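Local coordinates for protein putative S-adenosylmethionine-dependent methyltransferase (Bacteroides thetaiotaomicron, PDB 1WYZ) that probably transfers methyl groups from S-adenosylmethionine to a substrate that is not yet established, at residues Y6-T11 / T26-G31; I107-R110 / K114-P117; I124-M129 / N200-G205. All coordinates share one frame; numbering follows the deposited sequence.

Contact 1: Y6-T11 / T26-G31; sequences YLLPVT and TEIIRG
The CD1 methyl of I28 enters the angle between Y6 and L8, alternate residues of strand 5-8 whose side chains both start toward helix 24-29. This is the tight end of the contact. CD1 of I28 lies 3.5 Å from CD2 of L8, and it also rests over one face of the Y6 ring, 4.2 Å from the ring centroid and 25° off the normal. That is a CH-pi contact, displaced toward the CB end of the ring, where CG of Y6 is 3.9 Å from the same methyl. In I28, chi1 (74°) sets CG1 between the backbone N and carbonyl carbon, and chi2 (87°) then brings CD1 to Y6 and L8. L8 divides its fork: while CD2 meets I28, CD1 stands 3.7 Å from CG1 of I29. The branched aliphatic side chains pack side by side, and tyrosine adds a flat surface while its hydroxyl makes a weak hydrogen bond to the carbonyl of E2. L118 also packs on Y6, L8 and I28, and I29 leans on L47 and V50 of helix 40-50.

The other side of the helix is looser and wetter. E27 and R30 are exposed, and R30 forms a salt bridge with D51. With no hydrogen bond joining the two segments, helix and strand are held by shape and by exclusion of water from apolar carbon.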
ATOM      1  N   TYR A   6       1.819 -15.481   8.672  1.00 34.52           N
ATOM      2  CA  TYR A   6       1.240 -14.157   8.801  1.00 33.65           C
ATOM      3  C   TYR A   6       2.320 -13.082   8.666  1.00 34.53           C
ATOM      4  O   TYR A   6       3.287 -13.062   9.432  1.00 36.67           O
ATOM      5  CB  TYR A   6       0.568 -14.033  10.165  1.00 33.19           C
ATOM      6  CG  TYR A   6      -0.778 -14.727  10.275  1.00 33.97           C
ATOM      7  CD1 TYR A   6      -1.951 -14.074   9.901  1.00 34.04           C
ATOM      8  CD2 TYR A   6      -0.885 -16.008  10.807  1.00 31.78           C
ATOM      9  CE1 TYR A   6      -3.199 -14.673  10.061  1.00 31.83           C
ATOM     10  CE2 TYR A   6      -2.129 -16.619  10.973  1.00 31.15           C
ATOM     11  CZ  TYR A   6      -3.286 -15.941  10.600  1.00 32.85           C
ATOM     12  OH  TYR A   6      -4.527 -16.522  10.782  1.00 34.03           O
ATOM     13  N   LEU A   7       2.166 -12.203   7.681  1.00 30.79           N
ATOM     14  CA  LEU A   7       3.110 -11.110   7.457  1.00 29.83           C
ATOM     15  C   LEU A   7       2.697  -9.957   8.360  1.00 31.05           C
ATOM     16  O   LEU A   7       1.774  -9.219   8.036  1.00 31.03           O
ATOM     17  CB  LEU A   7       3.057 -10.688   5.992  1.00 22.91           C
ATOM     18  CG  LEU A   7       3.991 -11.429   5.022  1.00 21.68           C
ATOM     19  CD1 LEU A   7       4.372 -12.789   5.559  1.00 14.66           C
ATOM     20  CD2 LEU A   7       3.319 -11.528   3.661  1.00 19.23           C
ATOM     21  N   LEU A   8       3.394  -9.803   9.485  1.00 33.83           N
ATOM     22  CA  LEU A   8       3.074  -8.766  10.479  1.00 36.66           C
ATOM     23  C   LEU A   8       3.655  -7.346  10.354  1.00 34.96           C
ATOM     24  O   LEU A   8       4.860  -7.152  10.447  1.00 37.39           O
ATOM     25  CB  LEU A   8       3.433  -9.291  11.871  1.00 45.13           C
ATOM     26  CG  LEU A   8       2.937 -10.698  12.196  1.00 45.14           C
ATOM     27  CD1 LEU A   8       3.390 -11.077  13.594  1.00 45.50           C
ATOM     28  CD2 LEU A   8       1.415 -10.737  12.077  1.00 46.26           C
ATOM     29  N   PRO A   9       2.801  -6.334  10.139  1.00 25.54           N
ATOM     30  CA  PRO A   9       3.364  -4.981  10.035  1.00 25.76           C
ATOM     31  C   PRO A   9       3.582  -4.255  11.377  1.00 25.13           C
ATOM     32  O   PRO A   9       2.898  -4.525  12.361  1.00 25.12           O
ATOM     33  CB  PRO A   9       2.371  -4.261   9.113  1.00 30.72           C
ATOM     34  CG  PRO A   9       1.079  -5.012   9.295  1.00 28.11           C
ATOM     35  CD  PRO A   9       1.515  -6.440   9.419  1.00 29.27           C
ATOM     36  N   VAL A  10       4.551  -3.346  11.412  1.00 37.92           N
ATOM     37  CA  VAL A  10       4.850  -2.566  12.630  1.00 40.50           C
ATOM     38  C   VAL A  10       4.595  -1.080  12.363  1.00 41.58           C
ATOM     39  O   VAL A  10       4.145  -0.716  11.275  1.00 40.48           O
ATOM     40  CB  VAL A  10       6.337  -2.729  13.080  1.00 30.29           C
ATOM     41  CG1 VAL A  10       6.641  -4.186  13.409  1.00 28.29           C
ATOM     42  CG2 VAL A  10       7.268  -2.219  11.985  1.00 28.26           C
ATOM     43  N   THR A  11       4.893  -0.225  13.338  1.00 37.86           N
ATOM     44  CA  THR A  11       4.672   1.217  13.174  1.00 39.72           C
ATOM     45  C   THR A  11       5.694   1.884  12.249  1.00 41.49           C
ATOM     46  O   THR A  11       6.845   1.454  12.163  1.00 42.99           O
ATOM     47  CB  THR A  11       4.731   1.968  14.529  1.00 49.82           C
ATOM     48  OG1 THR A  11       6.030   1.811  15.110  1.00 50.85           O
ATOM     49  CG2 THR A  11       3.673   1.439  15.490  1.00 48.23           C
ATOM     50  N   THR A  26      -3.294  -8.236  16.952  1.00 41.62           N
ATOM     51  CA  THR A  26      -2.816  -8.624  18.274  1.00 41.37           C
ATOM     52  C   THR A  26      -3.338 -10.018  18.627  1.00 41.65           C
ATOM     53  O   THR A  26      -2.662 -10.798  19.300  1.00 41.10           O
ATOM     54  CB  THR A  26      -3.277  -7.624  19.373  1.00 44.37           C
ATOM     55  OG1 THR A  26      -3.156  -6.285  18.889  1.00 41.25           O
ATOM     56  CG2 THR A  26      -2.416  -7.768  20.636  1.00 44.61           C
ATOM     57  N   GLU A  27      -4.546 -10.329  18.169  1.00 34.14           N
ATOM     58  CA  GLU A  27      -5.142 -11.629  18.445  1.00 34.72           C
ATOM     59  C   GLU A  27      -4.312 -12.757  17.853  1.00 33.88           C
ATOM     60  O   GLU A  27      -4.024 -13.746  18.528  1.00 33.13           O
ATOM     61  CB  GLU A  27      -6.563 -11.707  17.879  1.00 48.35           C
ATOM     62  CG  GLU A  27      -7.597 -10.876  18.623  1.00 52.21           C
ATOM     63  CD  GLU A  27      -8.957 -10.943  17.952  1.00 55.09           C
ATOM     64  OE1 GLU A  27      -9.421 -12.072  17.673  1.00 53.54           O
ATOM     65  OE2 GLU A  27      -9.554  -9.869  17.703  1.00 56.15           O
ATOM     66  N   ILE A  28      -3.925 -12.620  16.590  1.00 25.20           N
ATOM     67  CA  ILE A  28      -3.150 -13.679  15.973  1.00 25.98           C
ATOM     68  C   ILE A  28      -1.703 -13.669  16.473  1.00 25.60           C
ATOM     69  O   ILE A  28      -1.070 -14.714  16.599  1.00 22.35           O
ATOM     70  CB  ILE A  28      -3.222 -13.618  14.404  1.00 33.84           C
ATOM     71  CG1 ILE A  28      -2.378 -12.479  13.866  1.00 33.30           C
ATOM     72  CG2 ILE A  28      -4.664 -13.432  13.943  1.00 33.77           C
ATOM     73  CD1 ILE A  28      -0.918 -12.827  13.634  1.00 47.06           C
ATOM     74  N   ILE A  29      -1.172 -12.499  16.787  1.00 32.33           N
ATOM     75  CA  ILE A  29       0.193 -12.479  17.289  1.00 36.09           C
ATOM     76  C   ILE A  29       0.288 -13.335  18.554  1.00 36.96           C
ATOM     77  O   ILE A  29       1.244 -14.089  18.728  1.00 34.93           O
ATOM     78  CB  ILE A  29       0.665 -11.057  17.597  1.00 36.67           C
ATOM     79  CG1 ILE A  29       0.997 -10.345  16.277  1.00 36.67           C
ATOM     80  CG2 ILE A  29       1.858 -11.111  18.554  1.00 35.78           C
ATOM     81  CD1 ILE A  29       1.204  -8.839  16.397  1.00 46.34           C
ATOM     82  N   ARG A  30      -0.715 -13.211  19.423  1.00 68.18           N
ATOM     83  CA  ARG A  30      -0.776 -13.977  20.665  1.00 70.48           C
ATOM     84  C   ARG A  30      -0.660 -15.474  20.387  1.00 73.86           C
ATOM     85  O   ARG A  30      -0.253 -16.252  21.257  1.00 74.67           O
ATOM     86  CB  ARG A  30      -2.097 -13.706  21.392  1.00 43.69           C
ATOM     87  CG  ARG A  30      -2.161 -12.351  22.064  1.00 44.59           C
ATOM     88  CD  ARG A  30      -3.537 -12.052  22.609  1.00 42.88           C
ATOM     89  NE  ARG A  30      -3.585 -10.712  23.185  1.00 43.97           N
ATOM     90  CZ  ARG A  30      -4.670  -9.940  23.203  1.00 44.50           C
ATOM     91  NH1 ARG A  30      -5.809 -10.374  22.673  1.00 43.13           N
ATOM     92  NH2 ARG A  30      -4.607  -8.727  23.739  1.00 42.49           N
ATOM     93  N   GLY A  31      -1.026 -15.876  19.173  1.00 61.65           N
ATOM     94  CA  GLY A  31      -0.957 -17.278  18.814  1.00 62.20           C
ATOM     95  C   GLY A  31       0.419 -17.730  18.369  1.00 63.64           C
ATOM     96  O   GLY A  31       0.931 -18.749  18.832  1.00 64.90           O
TER

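Contact 2: I107-R110 / K114-P117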
ATOM      1  N   ILE A 107      10.032 -18.035  -0.773  1.00 37.62           N
ATOM      2  CA  ILE A 107      10.328 -19.428  -0.485  1.00 38.34           C
ATOM      3  C   ILE A 107       9.031 -20.121  -0.045  1.00 38.38           C
ATOM      4  O   ILE A 107       8.739 -21.240  -0.482  1.00 38.04           O
ATOM      5  CB  ILE A 107      11.384 -19.574   0.643  1.00 33.33           C
ATOM      6  CG1 ILE A 107      12.729 -19.016   0.192  1.00 32.80           C
ATOM      7  CG2 ILE A 107      11.502 -21.027   1.045  1.00 33.72           C
ATOM      8  CD1 ILE A 107      13.953 -19.568   0.787  1.00 56.04           C
ATOM      9  N   ALA A 108       8.255 -19.445   0.805  1.00 33.12           N
ATOM     10  CA  ALA A 108       7.001 -20.009   1.308  1.00 35.75           C
ATOM     11  C   ALA A 108       5.972 -20.301   0.213  1.00 35.22           C
ATOM     12  O   ALA A 108       5.287 -21.318   0.280  1.00 34.27           O
ATOM     13  CB  ALA A 108       6.383 -19.101   2.374  1.00 21.00           C
ATOM     14  N   GLN A 109       5.868 -19.417  -0.782  1.00 34.84           N
ATOM     15  CA  GLN A 109       4.933 -19.605  -1.894  1.00 35.60           C
ATOM     16  C   GLN A 109       5.392 -20.802  -2.699  1.00 37.38           C
ATOM     17  O   GLN A 109       4.577 -21.595  -3.173  1.00 36.49           O
ATOM     18  CB  GLN A 109       4.893 -18.371  -2.812  1.00 30.73           C
ATOM     19  CG  GLN A 109       4.024 -17.215  -2.297  1.00 27.91           C
ATOM     20  CD  GLN A 109       2.532 -17.554  -2.263  1.00 28.76           C
ATOM     21  OE1 GLN A 109       1.701 -16.709  -1.925  1.00 26.42           O
ATOM     22  NE2 GLN A 109       2.193 -18.793  -2.602  1.00 26.39           N
ATOM     23  N   ARG A 110       6.710 -20.921  -2.832  1.00 37.69           N
ATOM     24  CA  ARG A 110       7.334 -22.009  -3.571  1.00 40.27           C
ATOM     25  C   ARG A 110       6.978 -23.357  -2.946  1.00 38.38           C
ATOM     26  O   ARG A 110       6.829 -24.359  -3.651  1.00 36.94           O
ATOM     27  CB  ARG A 110       8.851 -21.812  -3.581  1.00 67.43           C
ATOM     28  CG  ARG A 110       9.599 -22.640  -4.608  1.00 74.55           C
ATOM     29  CD  ARG A 110      11.047 -22.191  -4.661  1.00 81.69           C
ATOM     30  NE  ARG A 110      11.821 -22.853  -5.708  1.00 88.99           N
ATOM     31  CZ  ARG A 110      13.140 -22.746  -5.826  1.00 91.90           C
ATOM     32  NH1 ARG A 110      13.825 -22.005  -4.961  1.00 94.12           N
ATOM     33  NH2 ARG A 110      13.777 -23.373  -6.806  1.00 94.52           N
ATOM     34  N   LYS A 114       0.590 -21.517   3.137  1.00 27.63           N
ATOM     35  CA  LYS A 114      -0.386 -20.427   3.211  1.00 27.71           C
ATOM     36  C   LYS A 114       0.234 -19.138   3.747  1.00 27.92           C
ATOM     37  O   LYS A 114       0.885 -19.124   4.794  1.00 25.24           O
ATOM     38  CB  LYS A 114      -1.573 -20.822   4.103  1.00 38.63           C
ATOM     39  CG  LYS A 114      -2.599 -19.720   4.316  1.00 38.47           C
ATOM     40  CD  LYS A 114      -3.183 -19.291   3.001  1.00 42.13           C
ATOM     41  CE  LYS A 114      -4.420 -18.453   3.203  1.00 44.65           C
ATOM     42  NZ  LYS A 114      -5.450 -19.217   3.953  1.00 47.95           N
ATOM     43  N   VAL A 115       0.003 -18.055   3.018  1.00 37.71           N
ATOM     44  CA  VAL A 115       0.525 -16.747   3.379  1.00 36.79           C
ATOM     45  C   VAL A 115      -0.651 -15.784   3.539  1.00 37.17           C
ATOM     46  O   VAL A 115      -1.593 -15.787   2.735  1.00 35.26           O
ATOM     47  CB  VAL A 115       1.467 -16.212   2.267  1.00 25.55           C
ATOM     48  CG1 VAL A 115       2.063 -14.863   2.664  1.00 25.03           C
ATOM     49  CG2 VAL A 115       2.551 -17.220   2.000  1.00 24.56           C
ATOM     50  N   ILE A 116      -0.605 -14.970   4.585  1.00 28.72           N
ATOM     51  CA  ILE A 116      -1.666 -14.011   4.813  1.00 30.02           C
ATOM     52  C   ILE A 116      -1.114 -12.706   5.384  1.00 29.19           C
ATOM     53  O   ILE A 116      -0.540 -12.670   6.472  1.00 28.20           O
ATOM     54  CB  ILE A 116      -2.769 -14.641   5.710  1.00 41.92           C
ATOM     55  CG1 ILE A 116      -3.626 -13.555   6.349  1.00 43.29           C
ATOM     56  CG2 ILE A 116      -2.147 -15.578   6.713  1.00 41.12           C
ATOM     57  CD1 ILE A 116      -4.929 -14.046   6.974  1.00 47.00           C
ATOM     58  N   PRO A 117      -1.256 -11.611   4.621  1.00 32.16           N
ATOM     59  CA  PRO A 117      -0.775 -10.289   5.032  1.00 30.26           C
ATOM     60  C   PRO A 117      -1.818  -9.536   5.880  1.00 29.70           C
ATOM     61  O   PRO A 117      -3.004  -9.547   5.564  1.00 27.19           O
ATOM     62  CB  PRO A 117      -0.524  -9.605   3.692  1.00 24.28           C
ATOM     63  CG  PRO A 117      -1.732 -10.065   2.897  1.00 24.01           C
ATOM     64  CD  PRO A 117      -1.826 -11.560   3.257  1.00 23.74           C
TER
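V115 faces helix 100-110 and gives this small contact about half of its buried surface, meeting A108 and Q109 on consecutive positions of the last helical turn. One methyl does the work. CG2 of V115 lies 4.3 Å from CB of A108, a loose van der Waals approach. It is also 4.3 Å from CD of Q109, whose side chain crosses that of the valine at about a right angle. The valine's two branches serve different neighbours: CG1 stands opposite the backbone N (chi1 -178°) and is left for L7 on the adjoining strand, while CG2, beside the N, meets the helix. A beta-branched residue suits such a strand position, being broad close to the backbone.

The small A108 suits a place where helix and sheet lie close: its methyl starts toward the strand and also touches L5, and L77 of helix 70-81 packs on it. Q109 starts off obliquely to the strand and bends at its second torsion (chi2 -67°), which brings the amide group back over V115. I208 of the second subunit packs on Q109, and A130 of that subunit packs on V115, placing this edge of the contact at the dimer interface.

K114, where the chain enters the strand, points away from the helix and is exposed, as befits a lysine. Its backbone and that of I116 bond to strand 5-8. Helix 100-110, a short turn and strand 115-117 therefore form the second half of a beta-alpha-beta crossover. It starts from strand 86-89 and passes strand 5-8 to add a parallel edge strand, as in the N-terminal alpha/beta domain of class III (tetrapyrrole methylase-like) methyltransferases, to which this protein probably belongs.

Contact 3: I124-M129 / N200-G205; sequences IILSVM and NITCEG
Helix 123-131 runs regularly through I124-M129, with the backbone N of M129 3.0 Å from the O of I125, and it faces a tight reversal of the chain. N200 to C203 form a type II beta turn, closed by a hydrogen bond of 3.0 Å from C203 N to N200 O. T202 holds the third position with positive phi (73°), a conformation glycine adopts more readily than a beta-branched residue. The helix and the turn come nearest at L126 and I201, whose CA atoms are 7.8 Å apart.

I201, at the turn's second position, points toward the helix and splits its branches between two residues. CG2, trans to the backbone N, lies 4.0 Å from CB of L126, and the two side chains cross at a slant. CD1 goes instead to S127 and comes close to its OG, though the exact spacing is uncertain at this resolution. That hydroxyl already has a partner, the carbonyl of S123 one helical turn back, so a serine can face apolar carbon here. I229 of strand 228-233 touches both I201 and S127.

Strands 194-199 and 207-212 form a beta hairpin at one edge of the mixed sheet in the C-terminal domain, with the type II turn inside its connecting loop. The helix packs by I124 and V128 on other strands of that sheet.

L126 extends its CD1 to CG2 of T202, 3.7 Å away, the leucine lying across the threonine side chain. The backbone of T202 is held at both ends, its N by the carboxylate of E206 and its O by the amide of Q19 from the N-terminal half of the chain. P117 of the second subunit packs on L126, and L7 of that subunit packs on M129, here selenomethionine.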
ATOM      1  N   ILE A 124       3.686   4.208   1.443  1.00 36.04           N
ATOM      2  CA  ILE A 124       3.418   4.248   0.019  1.00 34.49           C
ATOM      3  C   ILE A 124       1.954   4.574  -0.305  1.00 34.69           C
ATOM      4  O   ILE A 124       1.703   5.546  -1.016  1.00 33.61           O
ATOM      5  CB  ILE A 124       3.846   2.929  -0.664  1.00 50.29           C
ATOM      6  CG1 ILE A 124       5.363   2.907  -0.818  1.00 49.46           C
ATOM      7  CG2 ILE A 124       3.226   2.814  -2.062  1.00 53.67           C
ATOM      8  CD1 ILE A 124       6.136   2.642   0.472  1.00 63.74           C
ATOM      9  N   ILE A 125       0.990   3.803   0.215  1.00 33.90           N
ATOM     10  CA  ILE A 125      -0.421   4.099  -0.098  1.00 35.46           C
ATOM     11  C   ILE A 125      -0.958   5.315   0.659  1.00 33.65           C
ATOM     12  O   ILE A 125      -1.800   6.043   0.140  1.00 33.27           O
ATOM     13  CB  ILE A 125      -1.385   2.906   0.180  1.00 52.76           C
ATOM     14  CG1 ILE A 125      -1.677   2.809   1.672  1.00 54.67           C
ATOM     15  CG2 ILE A 125      -0.784   1.597  -0.337  1.00 54.95           C
ATOM     16  CD1 ILE A 125      -2.905   1.987   2.035  1.00 51.49           C
ATOM     17  N   LEU A 126      -0.488   5.527   1.887  1.00 30.29           N
ATOM     18  CA  LEU A 126      -0.920   6.680   2.666  1.00 27.97           C
ATOM     19  C   LEU A 126      -0.527   7.951   1.907  1.00 28.53           C
ATOM     20  O   LEU A 126      -1.303   8.917   1.845  1.00 27.11           O
ATOM     21  CB  LEU A 126      -0.275   6.661   4.058  1.00 24.00           C
ATOM     22  CG  LEU A 126      -0.914   5.652   5.027  1.00 26.46           C
ATOM     23  CD1 LEU A 126      -0.048   5.462   6.275  1.00 23.03           C
ATOM     24  CD2 LEU A 126      -2.326   6.129   5.404  1.00 23.56           C
ATOM     25  N   SER A 127       0.669   7.939   1.316  1.00 24.20           N
ATOM     26  CA  SER A 127       1.165   9.085   0.541  1.00 26.40           C
ATOM     27  C   SER A 127       0.305   9.327  -0.677  1.00 23.79           C
ATOM     28  O   SER A 127      -0.143  10.441  -0.913  1.00 24.35           O
ATOM     29  CB  SER A 127       2.610   8.863   0.082  1.00 39.64           C
ATOM     30  OG  SER A 127       3.508   9.143   1.136  1.00 48.46           O
ATOM     31  N   VAL A 128       0.096   8.284  -1.466  1.00 27.80           N
ATOM     32  CA  VAL A 128      -0.734   8.422  -2.650  1.00 28.75           C
ATOM     33  C   VAL A 128      -2.041   9.083  -2.248  1.00 29.49           C
ATOM     34  O   VAL A 128      -2.508  10.000  -2.909  1.00 29.14           O
ATOM     35  CB  VAL A 128      -1.046   7.052  -3.279  1.00 28.05           C
ATOM     36  CG1 VAL A 128      -2.120   7.198  -4.346  1.00 27.15           C
ATOM     37  CG2 VAL A 128       0.231   6.463  -3.891  1.00 25.62           C
HETATM   38  N   MSE A 129      -2.608   8.615  -1.142  1.00 31.23           N
HETATM   39  CA  MSE A 129      -3.871   9.129  -0.646  1.00 32.40           C
HETATM   40  C   MSE A 129      -3.865  10.616  -0.340  1.00 32.11           C
HETATM   41  O   MSE A 129      -4.746  11.356  -0.792  1.00 31.80           O
HETATM   42  CB  MSE A 129      -4.295   8.351   0.605  1.00 32.04           C
HETATM   43  CG  MSE A 129      -4.748   6.910   0.357  1.00 34.71           C
HETATM   44 SE   MSE A 129      -4.939   5.887   2.005  1.00 50.54          SE
HETATM   45  CE  MSE A 129      -6.180   7.065   2.930  1.00 36.66           C
ATOM     46  N   ASN A 200       7.336  12.333   7.943  1.00 44.14           N
ATOM     47  CA  ASN A 200       6.757  11.889   9.209  1.00 43.54           C
ATOM     48  C   ASN A 200       5.323  11.426   9.097  1.00 44.02           C
ATOM     49  O   ASN A 200       4.482  11.812   9.906  1.00 43.77           O
ATOM     50  CB  ASN A 200       6.813  12.986  10.261  1.00 51.77           C
ATOM     51  CG  ASN A 200       8.189  13.149  10.847  1.00 55.60           C
ATOM     52  OD1 ASN A 200       8.873  12.164  11.144  1.00 54.72           O
ATOM     53  ND2 ASN A 200       8.605  14.396  11.035  1.00 57.76           N
ATOM     54  N   ILE A 201       5.045  10.588   8.104  1.00 33.47           N
ATOM     55  CA  ILE A 201       3.694  10.081   7.902  1.00 31.55           C
ATOM     56  C   ILE A 201       3.257   9.292   9.145  1.00 31.87           C
ATOM     57  O   ILE A 201       3.980   8.412   9.629  1.00 28.94           O
ATOM     58  CB  ILE A 201       3.634   9.192   6.615  1.00 29.34           C
ATOM     59  CG1 ILE A 201       4.142  10.001   5.414  1.00 24.83           C
ATOM     60  CG2 ILE A 201       2.210   8.721   6.360  1.00 24.73           C
ATOM     61  CD1 ILE A 201       4.484   9.173   4.177  1.00 46.80           C
ATOM     62  N   THR A 202       2.070   9.639   9.649  1.00 52.60           N
ATOM     63  CA  THR A 202       1.453   9.040  10.845  1.00 54.07           C
ATOM     64  C   THR A 202       2.100   9.459  12.181  1.00 57.39           C
ATOM     65  O   THR A 202       1.572   9.134  13.248  1.00 58.12           O
ATOM     66  CB  THR A 202       1.432   7.483  10.796  1.00 29.08           C
ATOM     67  OG1 THR A 202       2.733   6.971  11.103  1.00 29.01           O
ATOM     68  CG2 THR A 202       0.998   6.995   9.432  1.00 27.35           C
ATOM     69  N   CYS A 203       3.223  10.180  12.129  1.00 41.94           N
ATOM     70  CA  CYS A 203       3.916  10.609  13.353  1.00 44.93           C
ATOM     71  C   CYS A 203       3.478  11.970  13.900  1.00 46.86           C
ATOM     72  O   CYS A 203       4.060  12.478  14.856  1.00 49.57           O
ATOM     73  CB  CYS A 203       5.424  10.636  13.116  1.00 45.18           C
ATOM     74  SG  CYS A 203       6.118   9.040  12.656  1.00 46.75           S
ATOM     75  N   GLU A 204       2.445  12.543  13.292  1.00 91.46           N
ATOM     76  CA  GLU A 204       1.897  13.845  13.682  1.00 96.07           C
ATOM     77  C   GLU A 204       2.849  15.045  13.705  1.00 96.81           C
ATOM     78  O   GLU A 204       2.456  16.152  14.068  1.00 97.19           O
ATOM     79  CB  GLU A 204       1.126  13.738  15.000  1.00 75.22           C
ATOM     80  CG  GLU A 204      -0.227  13.054  14.809  1.00 81.20           C
ATOM     81  CD  GLU A 204      -0.906  13.470  13.499  1.00 83.89           C
ATOM     82  OE1 GLU A 204      -1.269  14.662  13.361  1.00 85.27           O
ATOM     83  OE2 GLU A 204      -1.074  12.605  12.610  1.00 83.75           O
ATOM     84  N   GLY A 205       4.104  14.815  13.335  1.00 61.14           N
ATOM     85  CA  GLY A 205       5.044  15.909  13.185  1.00 57.20           C
ATOM     86  C   GLY A 205       4.881  16.025  11.676  1.00 55.38           C
ATOM     87  O   GLY A 205       5.465  16.866  10.989  1.00 54.14           O
TER

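How the contacts relate
From the N terminus, contact 1 closes first, folding helix 24-29 back on strand 5-8. Contact 2 follows as a shorter closure, between helix 100-110 and the strand after it. Contact 3 then closes over 70 intervening residues, bringing helix 123-131 to the loop before strand 207-212. The three stand in series, none nesting or crossing. Contacts 1 and 2 meet in the parallel sheet, where L7 N and I116 O, 3.0 Å apart, probably hydrogen-bond and CD1 of Y6 packs on CG2 of I116. Contact 3 lies in the C-terminal domain, its centre about 28 Å from that of contact 2; all three reach the second subunit, L7 meeting M129 of the other chain.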